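Local coordinates for galactose-binding-like protein (Bacteroides thetaiotaomicron, PDB 7M1B), which belongs to the SusE-like proteins of Bacteroides and probably binds sugars such as galactose, with a possible capacity to degrade glycans, at residues L111-E116 with V180-L185; K211-A216 with D299-D304; L268-S273 with W375-P380. All coordinates share one frame; numbering follows the deposited sequence.

Contact 1 of 3, residues L111-E116 with V180-L185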
ATOM      1  N   LEU A 111      14.213  -8.546  28.333  1.00 44.10           N
ATOM      2  CA  LEU A 111      13.222  -9.413  28.948  1.00 42.97           C
ATOM      3  C   LEU A 111      11.818  -8.936  28.584  1.00 42.20           C
ATOM      4  O   LEU A 111      10.960  -9.755  28.219  1.00 40.52           O
ATOM      5  CB  LEU A 111      13.439  -9.417  30.475  1.00 47.37           C
ATOM      6  CG  LEU A 111      14.528 -10.359  30.998  1.00 61.34           C
ATOM      7  CD1 LEU A 111      14.559 -10.371  32.529  1.00 63.51           C
ATOM      8  CD2 LEU A 111      14.340 -11.780  30.460  1.00 60.94           C
ATOM      9  N   THR A 112      11.574  -7.624  28.727  1.00 35.31           N
ATOM     10  CA  THR A 112      10.303  -7.056  28.302  1.00 37.80           C
ATOM     11  C   THR A 112      10.121  -7.350  26.818  1.00 38.79           C
ATOM     12  O   THR A 112       9.015  -7.708  26.412  1.00 40.57           O
ATOM     13  CB  THR A 112      10.234  -5.542  28.533  1.00 37.84           C
ATOM     14  OG1 THR A 112      10.211  -5.380  29.948  1.00 42.26           O
ATOM     15  CG2 THR A 112       8.968  -4.903  28.001  1.00 44.51           C
ATOM     16  N   ALA A 113      11.228  -7.272  26.058  1.00 35.33           N
ATOM     17  CA  ALA A 113      11.112  -7.504  24.615  1.00 40.13           C
ATOM     18  C   ALA A 113      10.627  -8.917  24.276  1.00 39.99           C
ATOM     19  O   ALA A 113       9.742  -9.069  23.456  1.00 39.60           O
ATOM     20  CB  ALA A 113      12.400  -7.204  23.875  1.00 38.21           C
ATOM     21  N   ILE A 114      11.228  -9.930  24.914  1.00 36.94           N
ATOM     22  CA  ILE A 114      10.845 -11.322  24.645  1.00 36.46           C
ATOM     23  C   ILE A 114       9.443 -11.630  25.203  1.00 35.63           C
ATOM     24  O   ILE A 114       8.683 -12.395  24.604  1.00 43.76           O
ATOM     25  CB  ILE A 114      11.919 -12.325  25.125  1.00 42.38           C
ATOM     26  CG1 ILE A 114      11.896 -13.640  24.337  1.00 49.43           C
ATOM     27  CG2 ILE A 114      11.770 -12.608  26.626  1.00 39.33           C
ATOM     28  CD1 ILE A 114      12.275 -13.542  22.868  1.00 41.99           C
ATOM     29  N   GLU A 115       9.074 -10.959  26.311  1.00 40.33           N
ATOM     30  CA  GLU A 115       7.815 -11.228  26.995  1.00 41.85           C
ATOM     31  C   GLU A 115       6.603 -10.653  26.260  1.00 46.05           C
ATOM     32  O   GLU A 115       5.530 -11.265  26.241  1.00 49.96           O
ATOM     33  CB  GLU A 115       7.875 -10.919  28.485  1.00 49.02           C
ATOM     34  CG  GLU A 115       8.787 -11.891  29.205  1.00 52.87           C
ATOM     35  CD  GLU A 115       8.979 -11.598  30.686  1.00 61.46           C
ATOM     36  OE1 GLU A 115       8.060 -10.944  31.290  1.00 61.62           O
ATOM     37  OE2 GLU A 115      10.096 -11.979  31.232  1.00 72.15           O
ATOM     38  N   GLU A 116       6.787  -9.505  25.604  1.00 37.16           N
ATOM     39  CA  GLU A 116       5.715  -8.795  24.930  1.00 38.54           C
ATOM     40  C   GLU A 116       5.722  -9.072  23.416  1.00 36.14           C
ATOM     41  O   GLU A 116       4.971  -8.418  22.694  1.00 39.39           O
ATOM     42  CB  GLU A 116       5.850  -7.296  25.205  1.00 44.95           C
ATOM     43  CG  GLU A 116       5.721  -6.958  26.696  1.00 36.76           C
ATOM     44  CD  GLU A 116       4.295  -7.186  27.172  1.00 61.20           C
ATOM     45  OE1 GLU A 116       3.326  -6.812  26.437  1.00 51.89           O
ATOM     46  OE2 GLU A 116       4.156  -7.764  28.262  1.00 77.26           O
ATOM     47  N   VAL A 180      13.127 -16.974  17.984  1.00 41.95           N
ATOM     48  CA  VAL A 180      13.595 -15.615  18.211  1.00 46.16           C
ATOM     49  C   VAL A 180      14.286 -15.519  19.570  1.00 52.45           C
ATOM     50  O   VAL A 180      13.804 -16.012  20.597  1.00 48.19           O
ATOM     51  CB  VAL A 180      12.509 -14.514  18.091  1.00 37.09           C
ATOM     52  CG1 VAL A 180      13.199 -13.123  18.163  1.00 50.80           C
ATOM     53  CG2 VAL A 180      11.626 -14.646  16.837  1.00 35.71           C
ATOM     54  N   ARG A 181      15.453 -14.866  19.605  1.00 46.68           N
ATOM     55  CA  ARG A 181      16.141 -14.553  20.864  1.00 46.02           C
ATOM     56  C   ARG A 181      16.537 -13.082  20.811  1.00 46.54           C
ATOM     57  O   ARG A 181      16.847 -12.600  19.671  1.00 40.33           O
ATOM     58  CB  ARG A 181      17.363 -15.463  21.029  1.00 45.90           C
ATOM     59  CG  ARG A 181      17.130 -16.635  21.975  1.00 56.71           C
ATOM     60  CD  ARG A 181      18.395 -17.388  22.323  1.00 62.98           C
ATOM     61  NE  ARG A 181      18.543 -17.440  23.766  1.00 77.46           N
ATOM     62  CZ  ARG A 181      19.537 -18.040  24.407  1.00 81.73           C
ATOM     63  NH1 ARG A 181      20.481 -18.665  23.724  1.00 78.22           N
ATOM     64  NH2 ARG A 181      19.585 -18.013  25.727  1.00 94.11           N
ATOM     65  N   VAL A 182      16.471 -12.384  21.973  1.00 40.20           N
ATOM     66  CA  VAL A 182      16.822 -10.957  22.093  1.00 32.20           C
ATOM     67  C   VAL A 182      18.027 -10.900  23.022  1.00 46.66           C
ATOM     68  O   VAL A 182      18.008 -11.567  24.058  1.00 50.86           O
ATOM     69  CB  VAL A 182      15.651 -10.098  22.633  1.00 35.44           C
ATOM     70  CG1 VAL A 182      15.906  -8.603  22.321  1.00 39.30           C
ATOM     71  CG2 VAL A 182      14.316 -10.492  21.934  1.00 37.35           C
ATOM     72  N   ARG A 183      19.020 -10.069  22.630  1.00 41.67           N
ATOM     73  CA  ARG A 183      20.243  -9.833  23.426  1.00 45.84           C
ATOM     74  C   ARG A 183      20.596  -8.339  23.448  1.00 58.41           C
ATOM     75  O   ARG A 183      20.070  -7.572  22.636  1.00 36.88           O
ATOM     76  CB  ARG A 183      21.436 -10.720  23.001  1.00 54.82           C
ATOM     77  CG  ARG A 183      22.059 -10.397  21.611  1.00 41.94           C
ATOM     78  CD  ARG A 183      22.974 -11.533  21.179  1.00 41.97           C
ATOM     79  NE  ARG A 183      23.385 -11.350  19.781  1.00 53.49           N
ATOM     80  CZ  ARG A 183      24.347 -10.522  19.372  1.00 66.22           C
ATOM     81  NH1 ARG A 183      24.998  -9.779  20.258  1.00 76.93           N
ATOM     82  NH2 ARG A 183      24.639 -10.437  18.075  1.00 66.46           N
ATOM     83  N   ASP A 184      21.430  -7.915  24.419  1.00 55.45           N
ATOM     84  CA  ASP A 184      21.790  -6.497  24.560  1.00 48.99           C
ATOM     85  C   ASP A 184      23.311  -6.399  24.419  1.00 47.44           C
ATOM     86  O   ASP A 184      23.954  -7.457  24.252  1.00 43.98           O
ATOM     87  CB  ASP A 184      21.177  -5.854  25.813  1.00 53.01           C
ATOM     88  CG  ASP A 184      21.707  -6.443  27.147  1.00 56.28           C
ATOM     89  OD1 ASP A 184      22.749  -7.162  27.160  1.00 44.10           O
ATOM     90  OD2 ASP A 184      21.091  -6.195  28.221  1.00 40.79           O
ATOM     91  N   LEU A 185      23.843  -5.146  24.479  1.00 40.50           N
ATOM     92  CA  LEU A 185      25.265  -4.900  24.269  1.00 49.94           C
ATOM     93  C   LEU A 185      26.028  -5.126  25.581  1.00 62.88           C
ATOM     94  O   LEU A 185      27.227  -4.861  25.647  1.00 61.60           O
ATOM     95  CB  LEU A 185      25.442  -3.453  23.792  1.00 47.99           C
ATOM     96  CG  LEU A 185      25.411  -3.236  22.277  1.00 48.49           C
ATOM     97  CD1 LEU A 185      25.558  -1.750  21.951  1.00 62.09           C
ATOM     98  CD2 LEU A 185      26.524  -4.055  21.594  1.00 47.60           C
TER
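Ile-114 and Ala-113 press against Val-182 where helix 109-115, the first in the model, packs on strand 176-183 of a two-sheet antiparallel beta sandwich, whose strand order resembles that of fibronectin type III domains. The axes of residues 111-115 and 180-183 run nearly antiparallel and approach to 8.2 Å, and the buried patch between them is small and purely apolar in its side chains. Val-182 is the shared partner and turns one methyl to each helix residue. Val-182 CG1 lies 4.1 Å from Ala-113 CB, while Val-182 CG2 meets Ile-114 CD1 at 3.8 Å, the two longer side chains sliding past each other in opposite directions. Leu-138 and Phe-140 of strand 138-144 also touch Val-182, and Leu-138 reaches Ala-113, which makes this the dense end of the contact. The other side of the helix is loose: Glu-115, in the last turn of the helix, and Glu-116, the first residue to lose helical geometry, are exposed. On the strand, Arg-181 points away from the helix, and its NE is hydrogen-bonded to the Ser-190 carbonyl. Ile-114 has CG1 anti to the backbone N (chi1 -154°), and the chain then bends at chi2 to 66°, which brings CD1 over the strand backbone to lie 3.7 Å from Val-180 O.

Contact 2 of 3, residues K211-A216 with D299-D304; sequences KTFYLA and DLPSSD
Phe-213, just past the short strand 211-212, opens the contact by reaching across to Leu-300 and Pro-301 in the loop that follows strand 292-297. Its CB points toward that loop and CG stands anti to the backbone N (chi1 -154°). The side chain of Leu-300 crosses it at about a right angle and sets CD1 3.8 Å from Phe-213 CZ. Pro-301 instead comes tip to tip with the phenyl group, its CD 3.8 Å from Phe-213 CE2. Tyr-214 points away, and the next residue to touch the loop is Leu-215, whose two methyls divide the work. Leu-215 CD1 packs on Pro-301 CB at 3.6 Å, with the side chains crossing, whereas Leu-215 CD2 lies 3.6 Å from the carbonyl oxygen of Ser-302. Pro-301 is thus wedged between the phenyl ring and the leucine. At Ala-216 the contact turns polar: its backbone N donates to Ser-303 O (2.9 Å) and joins the two loops where they run in roughly the same direction. Within the loop, Ser-302 OG donates to Asp-304 OD1 at 2.6 Å, and the same oxygen also receives Ser-306 N. Trp-310 touches both Leu-215 and Pro-301. In this galactose-binding-like sandwich, Tyr-354 of strand 352-362 meets Phe-213, Leu-300 and Pro-301, while the backbones of Lys-211 and Phe-213 bond to Asp-261 and Thr-259 on strand 256-274.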
ATOM      1  N   LYS A 211     -16.432  -0.995  -4.860  1.00 17.14           N
ATOM      2  CA  LYS A 211     -17.497  -0.002  -5.098  1.00 17.10           C
ATOM      3  C   LYS A 211     -17.077   1.405  -4.708  1.00 15.92           C
ATOM      4  O   LYS A 211     -16.285   1.589  -3.753  1.00 16.07           O
ATOM      5  CB  LYS A 211     -18.747  -0.398  -4.316  1.00 18.47           C
ATOM      6  CG  LYS A 211     -19.379  -1.730  -4.704  1.00 21.22           C
ATOM      7  CD  LYS A 211     -19.942  -1.698  -6.163  1.00 25.21           C
ATOM      8  CE  LYS A 211     -20.200  -3.116  -6.642  1.00 23.18           C
ATOM      9  NZ  LYS A 211     -20.953  -3.203  -7.938  1.00 24.29           N
ATOM     10  N   THR A 212     -17.606   2.420  -5.393  1.00 19.67           N
ATOM     11  CA  THR A 212     -17.450   3.785  -4.941  1.00 20.40           C
ATOM     12  C   THR A 212     -17.990   3.907  -3.512  1.00 16.58           C
ATOM     13  O   THR A 212     -18.995   3.267  -3.146  1.00 18.23           O
ATOM     14  CB  THR A 212     -18.218   4.735  -5.854  1.00 19.57           C
ATOM     15  OG1 THR A 212     -17.789   4.482  -7.202  1.00 17.75           O
ATOM     16  CG2 THR A 212     -17.941   6.198  -5.508  1.00 18.68           C
ATOM     17  N   PHE A 213     -17.238   4.665  -2.671  1.00 16.43           N
ATOM     18  CA  PHE A 213     -17.717   4.921  -1.311  1.00 20.23           C
ATOM     19  C   PHE A 213     -17.541   6.413  -1.030  1.00 16.69           C
ATOM     20  O   PHE A 213     -16.606   6.846  -0.310  1.00 16.77           O
ATOM     21  CB  PHE A 213     -16.984   4.029  -0.292  1.00 19.54           C
ATOM     22  CG  PHE A 213     -17.778   3.768   0.963  1.00 18.79           C
ATOM     23  CD1 PHE A 213     -18.727   2.744   1.019  1.00 18.53           C
ATOM     24  CD2 PHE A 213     -17.680   4.620   2.065  1.00 19.72           C
ATOM     25  CE1 PHE A 213     -19.482   2.544   2.170  1.00 20.30           C
ATOM     26  CE2 PHE A 213     -18.498   4.442   3.173  1.00 21.14           C
ATOM     27  CZ  PHE A 213     -19.363   3.378   3.255  1.00 23.34           C
ATOM     28  N   TYR A 214     -18.449   7.199  -1.591  1.00 18.90           N
ATOM     29  CA  TYR A 214     -18.286   8.666  -1.697  1.00 18.33           C
ATOM     30  C   TYR A 214     -18.576   9.330  -0.335  1.00 17.66           C
ATOM     31  O   TYR A 214     -19.622   9.132   0.260  1.00 19.62           O
ATOM     32  CB  TYR A 214     -19.235   9.214  -2.758  1.00 18.59           C
ATOM     33  CG  TYR A 214     -19.173  10.718  -2.918  1.00 19.05           C
ATOM     34  CD1 TYR A 214     -18.009  11.373  -3.322  1.00 19.02           C
ATOM     35  CD2 TYR A 214     -20.349  11.433  -2.777  1.00 20.67           C
ATOM     36  CE1 TYR A 214     -18.021  12.757  -3.506  1.00 18.15           C
ATOM     37  CE2 TYR A 214     -20.385  12.789  -3.039  1.00 22.40           C
ATOM     38  CZ  TYR A 214     -19.197  13.460  -3.301  1.00 21.91           C
ATOM     39  OH  TYR A 214     -19.246  14.825  -3.551  1.00 24.98           O
ATOM     40  N   LEU A 215     -17.546  10.001   0.224  1.00 17.38           N
ATOM     41  CA  LEU A 215     -17.637  10.776   1.446  1.00 19.93           C
ATOM     42  C   LEU A 215     -17.675  12.285   1.118  1.00 18.07           C
ATOM     43  O   LEU A 215     -17.266  12.700   0.041  1.00 17.88           O
ATOM     44  CB  LEU A 215     -16.474  10.397   2.361  1.00 18.86           C
ATOM     45  CG  LEU A 215     -16.392   8.876   2.620  1.00 18.68           C
ATOM     46  CD1 LEU A 215     -15.211   8.632   3.533  1.00 19.36           C
ATOM     47  CD2 LEU A 215     -17.684   8.384   3.288  1.00 19.31           C
ATOM     48  N   ALA A 216     -18.167  13.087   2.096  1.00 18.32           N
ATOM     49  CA  ALA A 216     -18.572  14.447   1.728  1.00 17.93           C
ATOM     50  C   ALA A 216     -17.454  15.381   1.228  1.00 18.79           C
ATOM     51  O   ALA A 216     -17.738  16.385   0.543  1.00 21.20           O
ATOM     52  CB  ALA A 216     -19.374  15.067   2.858  1.00 21.62           C
ATOM     53  N   ASP A 299     -13.138  -0.397   9.502  1.00 21.40           N
ATOM     54  CA  ASP A 299     -14.473  -0.077   9.992  1.00 22.35           C
ATOM     55  C   ASP A 299     -15.095   1.045   9.141  1.00 21.18           C
ATOM     56  O   ASP A 299     -14.414   1.704   8.339  1.00 19.51           O
ATOM     57  CB  ASP A 299     -14.392   0.317  11.473  1.00 22.59           C
ATOM     58  CG  ASP A 299     -13.596   1.616  11.701  1.00 23.53           C
ATOM     59  OD1 ASP A 299     -12.629   1.807  11.064  1.00 24.84           O
ATOM     60  OD2 ASP A 299     -14.083   2.500  12.402  1.00 29.55           O
ATOM     61  N   LEU A 300     -16.423   1.150   9.207  1.00 20.85           N
ATOM     62  CA  LEU A 300     -17.176   2.137   8.425  1.00 20.35           C
ATOM     63  C   LEU A 300     -16.591   3.551   8.586  1.00 20.01           C
ATOM     64  O   LEU A 300     -16.490   4.098   9.701  1.00 21.42           O
ATOM     65  CB  LEU A 300     -18.641   2.087   8.862  1.00 23.60           C
ATOM     66  CG  LEU A 300     -19.670   2.661   7.887  1.00 24.40           C
ATOM     67  CD1 LEU A 300     -19.850   1.762   6.661  1.00 26.67           C
ATOM     68  CD2 LEU A 300     -20.970   3.021   8.608  1.00 26.42           C
ATOM     69  N   PRO A 301     -16.249   4.227   7.476  1.00 19.90           N
ATOM     70  CA  PRO A 301     -15.901   5.654   7.509  1.00 19.16           C
ATOM     71  C   PRO A 301     -17.068   6.501   7.996  1.00 19.91           C
ATOM     72  O   PRO A 301     -18.216   6.145   7.772  1.00 21.99           O
ATOM     73  CB  PRO A 301     -15.629   6.014   6.034  1.00 20.90           C
ATOM     74  CG  PRO A 301     -15.226   4.642   5.426  1.00 20.49           C
ATOM     75  CD  PRO A 301     -16.206   3.707   6.085  1.00 19.07           C
ATOM     76  N   SER A 302     -16.727   7.627   8.607  1.00 18.93           N
ATOM     77  CA  SER A 302     -17.713   8.692   8.832  1.00 19.37           C
ATOM     78  C   SER A 302     -18.081   9.355   7.494  1.00 20.60           C
ATOM     79  O   SER A 302     -17.204   9.622   6.650  1.00 18.66           O
ATOM     80  CB  SER A 302     -17.272   9.729   9.918  1.00 23.70           C
ATOM     81  OG  SER A 302     -16.120  10.419   9.484  1.00 24.37           O
ATOM     82  N   SER A 303     -19.365   9.662   7.353  1.00 21.72           N
ATOM     83  CA  SER A 303     -19.921  10.196   6.089  1.00 20.97           C
ATOM     84  C   SER A 303     -19.348  11.575   5.730  1.00 18.84           C
ATOM     85  O   SER A 303     -19.268  11.924   4.558  1.00 20.98           O
ATOM     86  CB  SER A 303     -21.466  10.217   6.124  1.00 21.81           C
ATOM     87  OG  SER A 303     -21.880  11.168   7.116  1.00 27.79           O
ATOM     88  N   ASP A 304     -18.809  12.314   6.750  1.00 20.95           N
ATOM     89  CA  ASP A 304     -18.295  13.668   6.499  1.00 22.20           C
ATOM     90  C   ASP A 304     -16.923  13.598   5.814  1.00 20.13           C
ATOM     91  O   ASP A 304     -16.367  14.588   5.339  1.00 22.55           O
ATOM     92  CB  ASP A 304     -18.214  14.545   7.770  1.00 22.69           C
ATOM     93  CG  ASP A 304     -17.373  13.946   8.905  1.00 25.33           C
ATOM     94  OD1 ASP A 304     -16.767  12.834   8.704  1.00 23.88           O
ATOM     95  OD2 ASP A 304     -17.319  14.580  10.046  1.00 33.70           O
TER

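Contact 3 of 3, residues L268-S273 with W375-P380; sequences LSRFTS and WFYGTP
Tyr-377 offers one face of its ring to the guanidinium of Arg-270, which lies flat over it with the planes 13° apart and CZ 3.8 Å from the ring centroid. This is a stacked cation-pi pair, with Arg-270 NH2 over the middle of the ring. Arg-270 CG sits between the backbone N and the carbonyl carbon (chi1 67°), and the chain then runs extended to NE, which forms a salt bridge with Glu-202. An alanine here would probably leave one face of the Tyr-377 ring without its charged cover and Glu-202 without its guanidinium mate. The phenol end is tied as well, through a water that links Tyr-377 OH to Thr-272 OG1, a hydroxyl also bonded to Glu-342. The backbone of Tyr-377 is gripped twice: its O accepts Ser-269 N at 3.0 Å, and its N donates to Arg-270 O at 2.9 Å. Ser-269 and Arg-270 therefore both face one residue, a classic beta bulge between antiparallel strands 256-274 and 370-380 of the galactose-binding-like sandwich. Beyond it the pairing is regular, with Thr-272 and Trp-375 exchanging two backbone bonds. On the opposite face of the sheet Phe-376 takes Phe-271 CB over its ring, 3.8 Å from the centroid; the two phenyl planes are nearly parallel but slid apart. Leu-268 CD1 approaches the same ring at its edge, 3.9 Å from Phe-376 CD2. Next along, Gly-378 pairs with Leu-268, CA to CA 4.2 Å; at its backbone angles a side chain would run into Leu-268 CA.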
ATOM      1  N   LEU A 268      -3.148  -6.269   2.933  1.00 16.93           N
ATOM      2  CA  LEU A 268      -2.715  -5.925   1.592  1.00 17.65           C
ATOM      3  C   LEU A 268      -1.217  -6.117   1.402  1.00 16.68           C
ATOM      4  O   LEU A 268      -0.388  -5.733   2.274  1.00 18.59           O
ATOM      5  CB  LEU A 268      -3.101  -4.469   1.330  1.00 19.43           C
ATOM      6  CG  LEU A 268      -4.602  -4.218   1.254  1.00 17.25           C
ATOM      7  CD1 LEU A 268      -4.918  -2.714   1.005  1.00 19.95           C
ATOM      8  CD2 LEU A 268      -5.254  -5.050   0.130  1.00 19.31           C
ATOM      9  N   SER A 269      -0.854  -6.586   0.218  1.00 17.61           N
ATOM     10  CA  SER A 269       0.518  -6.782  -0.207  1.00 17.95           C
ATOM     11  C   SER A 269       0.983  -5.682  -1.150  1.00 17.54           C
ATOM     12  O   SER A 269       2.033  -5.111  -0.948  1.00 19.33           O
ATOM     13  CB  SER A 269       0.783  -8.148  -0.787  1.00 21.46           C
ATOM     14  OG  SER A 269      -0.114  -8.387  -1.899  1.00 21.82           O
ATOM     15  N   ARG A 270       0.259  -5.483  -2.236  1.00 16.68           N
ATOM     16  CA  ARG A 270       0.697  -4.538  -3.263  1.00 16.86           C
ATOM     17  C   ARG A 270      -0.488  -4.219  -4.176  1.00 17.67           C
ATOM     18  O   ARG A 270      -1.563  -4.825  -4.035  1.00 17.19           O
ATOM     19  CB  ARG A 270       1.776  -5.284  -4.081  1.00 20.56           C
ATOM     20  CG  ARG A 270       1.247  -6.461  -4.891  1.00 18.80           C
ATOM     21  CD  ARG A 270       2.419  -7.248  -5.549  1.00 20.96           C
ATOM     22  NE  ARG A 270       1.925  -8.328  -6.418  1.00 23.63           N
ATOM     23  CZ  ARG A 270       1.524  -8.269  -7.703  1.00 21.70           C
ATOM     24  NH1 ARG A 270       1.537  -7.142  -8.402  1.00 24.04           N
ATOM     25  NH2 ARG A 270       1.100  -9.383  -8.277  1.00 27.16           N
ATOM     26  N   PHE A 271      -0.343  -3.171  -5.001  1.00 16.65           N
ATOM     27  CA  PHE A 271      -1.358  -2.936  -6.013  1.00 16.04           C
ATOM     28  C   PHE A 271      -0.668  -2.492  -7.298  1.00 16.19           C
ATOM     29  O   PHE A 271       0.513  -2.136  -7.307  1.00 19.37           O
ATOM     30  CB  PHE A 271      -2.377  -1.885  -5.506  1.00 17.14           C
ATOM     31  CG  PHE A 271      -1.881  -0.457  -5.390  1.00 16.32           C
ATOM     32  CD1 PHE A 271      -1.109  -0.025  -4.291  1.00 17.00           C
ATOM     33  CD2 PHE A 271      -2.035   0.423  -6.464  1.00 19.11           C
ATOM     34  CE1 PHE A 271      -0.643   1.295  -4.216  1.00 19.53           C
ATOM     35  CE2 PHE A 271      -1.573   1.739  -6.379  1.00 16.72           C
ATOM     36  CZ  PHE A 271      -0.804   2.173  -5.284  1.00 16.15           C
ATOM     37  N   THR A 272      -1.437  -2.585  -8.391  1.00 15.96           N
ATOM     38  CA  THR A 272      -0.974  -2.184  -9.715  1.00 19.69           C
ATOM     39  C   THR A 272      -1.908  -1.063 -10.193  1.00 18.17           C
ATOM     40  O   THR A 272      -3.142  -1.146 -10.004  1.00 17.88           O
ATOM     41  CB  THR A 272      -1.022  -3.298 -10.768  1.00 19.02           C
ATOM     42  OG1 THR A 272      -0.319  -4.389 -10.172  1.00 20.58           O
ATOM     43  CG2 THR A 272      -0.382  -2.918 -12.081  1.00 18.17           C
ATOM     44  N   SER A 273      -1.323   0.017 -10.761  1.00 16.27           N
ATOM     45  CA  SER A 273      -2.084   1.217 -11.150  1.00 17.94           C
ATOM     46  C   SER A 273      -1.825   1.457 -12.637  1.00 18.10           C
ATOM     47  O   SER A 273      -0.678   1.354 -13.124  1.00 20.71           O
ATOM     48  CB  SER A 273      -1.514   2.428 -10.365  1.00 25.34           C
ATOM     49  OG  SER A 273      -2.243   3.564 -10.753  1.00 31.66           O
ATOM     50  N   TRP A 375      -5.600  -2.628  -9.525  1.00 16.02           N
ATOM     51  CA  TRP A 375      -5.788  -3.985  -9.022  1.00 16.81           C
ATOM     52  C   TRP A 375      -5.061  -4.144  -7.697  1.00 16.94           C
ATOM     53  O   TRP A 375      -3.894  -3.834  -7.630  1.00 18.15           O
ATOM     54  CB  TRP A 375      -5.233  -5.002 -10.027  1.00 18.14           C
ATOM     55  CG  TRP A 375      -6.037  -5.159 -11.289  1.00 17.42           C
ATOM     56  CD1 TRP A 375      -7.157  -4.448 -11.629  1.00 17.55           C
ATOM     57  CD2 TRP A 375      -5.680  -6.004 -12.396  1.00 17.95           C
ATOM     58  NE1 TRP A 375      -7.564  -4.856 -12.878  1.00 18.26           N
ATOM     59  CE2 TRP A 375      -6.669  -5.804 -13.371  1.00 18.59           C
ATOM     60  CE3 TRP A 375      -4.675  -6.989 -12.626  1.00 18.97           C
ATOM     61  CZ2 TRP A 375      -6.652  -6.491 -14.599  1.00 20.52           C
ATOM     62  CZ3 TRP A 375      -4.702  -7.659 -13.838  1.00 23.09           C
ATOM     63  CH2 TRP A 375      -5.668  -7.429 -14.827  1.00 20.70           C
ATOM     64  N   PHE A 376      -5.743  -4.715  -6.683  1.00 17.68           N
ATOM     65  CA  PHE A 376      -5.171  -4.852  -5.333  1.00 16.02           C
ATOM     66  C   PHE A 376      -4.875  -6.339  -5.078  1.00 17.59           C
ATOM     67  O   PHE A 376      -5.667  -7.188  -5.488  1.00 18.14           O
ATOM     68  CB  PHE A 376      -6.132  -4.319  -4.283  1.00 17.78           C
ATOM     69  CG  PHE A 376      -6.029  -2.826  -4.098  1.00 18.78           C
ATOM     70  CD1 PHE A 376      -6.174  -1.946  -5.142  1.00 24.32           C
ATOM     71  CD2 PHE A 376      -5.612  -2.325  -2.852  1.00 24.59           C
ATOM     72  CE1 PHE A 376      -6.012  -0.583  -4.896  1.00 22.77           C
ATOM     73  CE2 PHE A 376      -5.475  -0.970  -2.623  1.00 26.82           C
ATOM     74  CZ  PHE A 376      -5.534  -0.125  -3.695  1.00 20.15           C
ATOM     75  N   TYR A 377      -3.816  -6.590  -4.331  1.00 17.16           N
ATOM     76  CA  TYR A 377      -3.406  -7.942  -4.015  1.00 16.69           C
ATOM     77  C   TYR A 377      -3.286  -8.077  -2.525  1.00 17.16           C
ATOM     78  O   TYR A 377      -2.863  -7.125  -1.877  1.00 18.51           O
ATOM     79  CB  TYR A 377      -2.069  -8.329  -4.667  1.00 19.20           C
ATOM     80  CG  TYR A 377      -2.152  -8.371  -6.180  1.00 17.90           C
ATOM     81  CD1 TYR A 377      -2.044  -7.184  -6.924  1.00 17.61           C
ATOM     82  CD2 TYR A 377      -2.401  -9.552  -6.858  1.00 19.35           C
ATOM     83  CE1 TYR A 377      -2.165  -7.180  -8.305  1.00 19.38           C
ATOM     84  CE2 TYR A 377      -2.511  -9.578  -8.246  1.00 18.94           C
ATOM     85  CZ  TYR A 377      -2.387  -8.387  -8.965  1.00 20.78           C
ATOM     86  OH  TYR A 377      -2.472  -8.398 -10.333  1.00 23.96           O
ATOM     87  N   GLY A 378      -3.598  -9.265  -1.977  1.00 18.28           N
ATOM     88  CA  GLY A 378      -3.364  -9.454  -0.547  1.00 17.27           C
ATOM     89  C   GLY A 378      -4.054 -10.765  -0.122  1.00 19.96           C
ATOM     90  O   GLY A 378      -4.396 -11.628  -0.949  1.00 19.63           O
ATOM     91  N   THR A 379      -4.376 -10.835   1.154  1.00 18.57           N
ATOM     92  CA  THR A 379      -4.967 -12.027   1.743  1.00 18.83           C
ATOM     93  C   THR A 379      -6.280 -11.621   2.412  1.00 18.98           C
ATOM     94  O   THR A 379      -6.249 -10.924   3.425  1.00 21.39           O
ATOM     95  CB  THR A 379      -4.020 -12.665   2.788  1.00 19.91           C
ATOM     96  OG1 THR A 379      -2.698 -12.887   2.227  1.00 19.81           O
ATOM     97  CG2 THR A 379      -4.670 -13.932   3.336  1.00 20.16           C
ATOM     98  N   PRO A 380      -7.435 -12.078   1.887  1.00 20.13           N
ATOM     99  CA  PRO A 380      -8.709 -11.827   2.533  1.00 20.49           C
ATOM    100  C   PRO A 380      -8.742 -12.374   3.952  1.00 24.60           C
ATOM    101  O   PRO A 380      -8.102 -13.392   4.297  1.00 24.24           O
ATOM    102  CB  PRO A 380      -9.744 -12.611   1.693  1.00 24.01           C
ATOM    103  CG  PRO A 380      -9.037 -12.723   0.355  1.00 26.37           C
ATOM    104  CD  PRO A 380      -7.553 -12.911   0.682  1.00 25.52           C
TER
HETATM  105  O   HOH W   1      -1.089  -6.700 -11.622  1.00 33.15           O

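From the N terminus, contact 1 closes first, joining helix 109-115 to strand 176-183 across 63 intervening residues. It stays within the smaller two-sheet sandwich, whose strand order resembles fibronectin type III, about 33 Å from contact 3 and 42 Å from contact 2, centre to centre. The chain then enters the galactose-binding-like part, where contacts 2 and 3 cross: residues 211-216 come first, 268-273 follow, 299-304 return to the former and 375-380 to the latter. Contact 3 pairs two long strands of the main sheet, whereas contact 2 joins loops at its periphery. They do not touch, their nearest atoms being about 10 Å apart, but strands 211-212 and 256-274 are neighbours in that sheet.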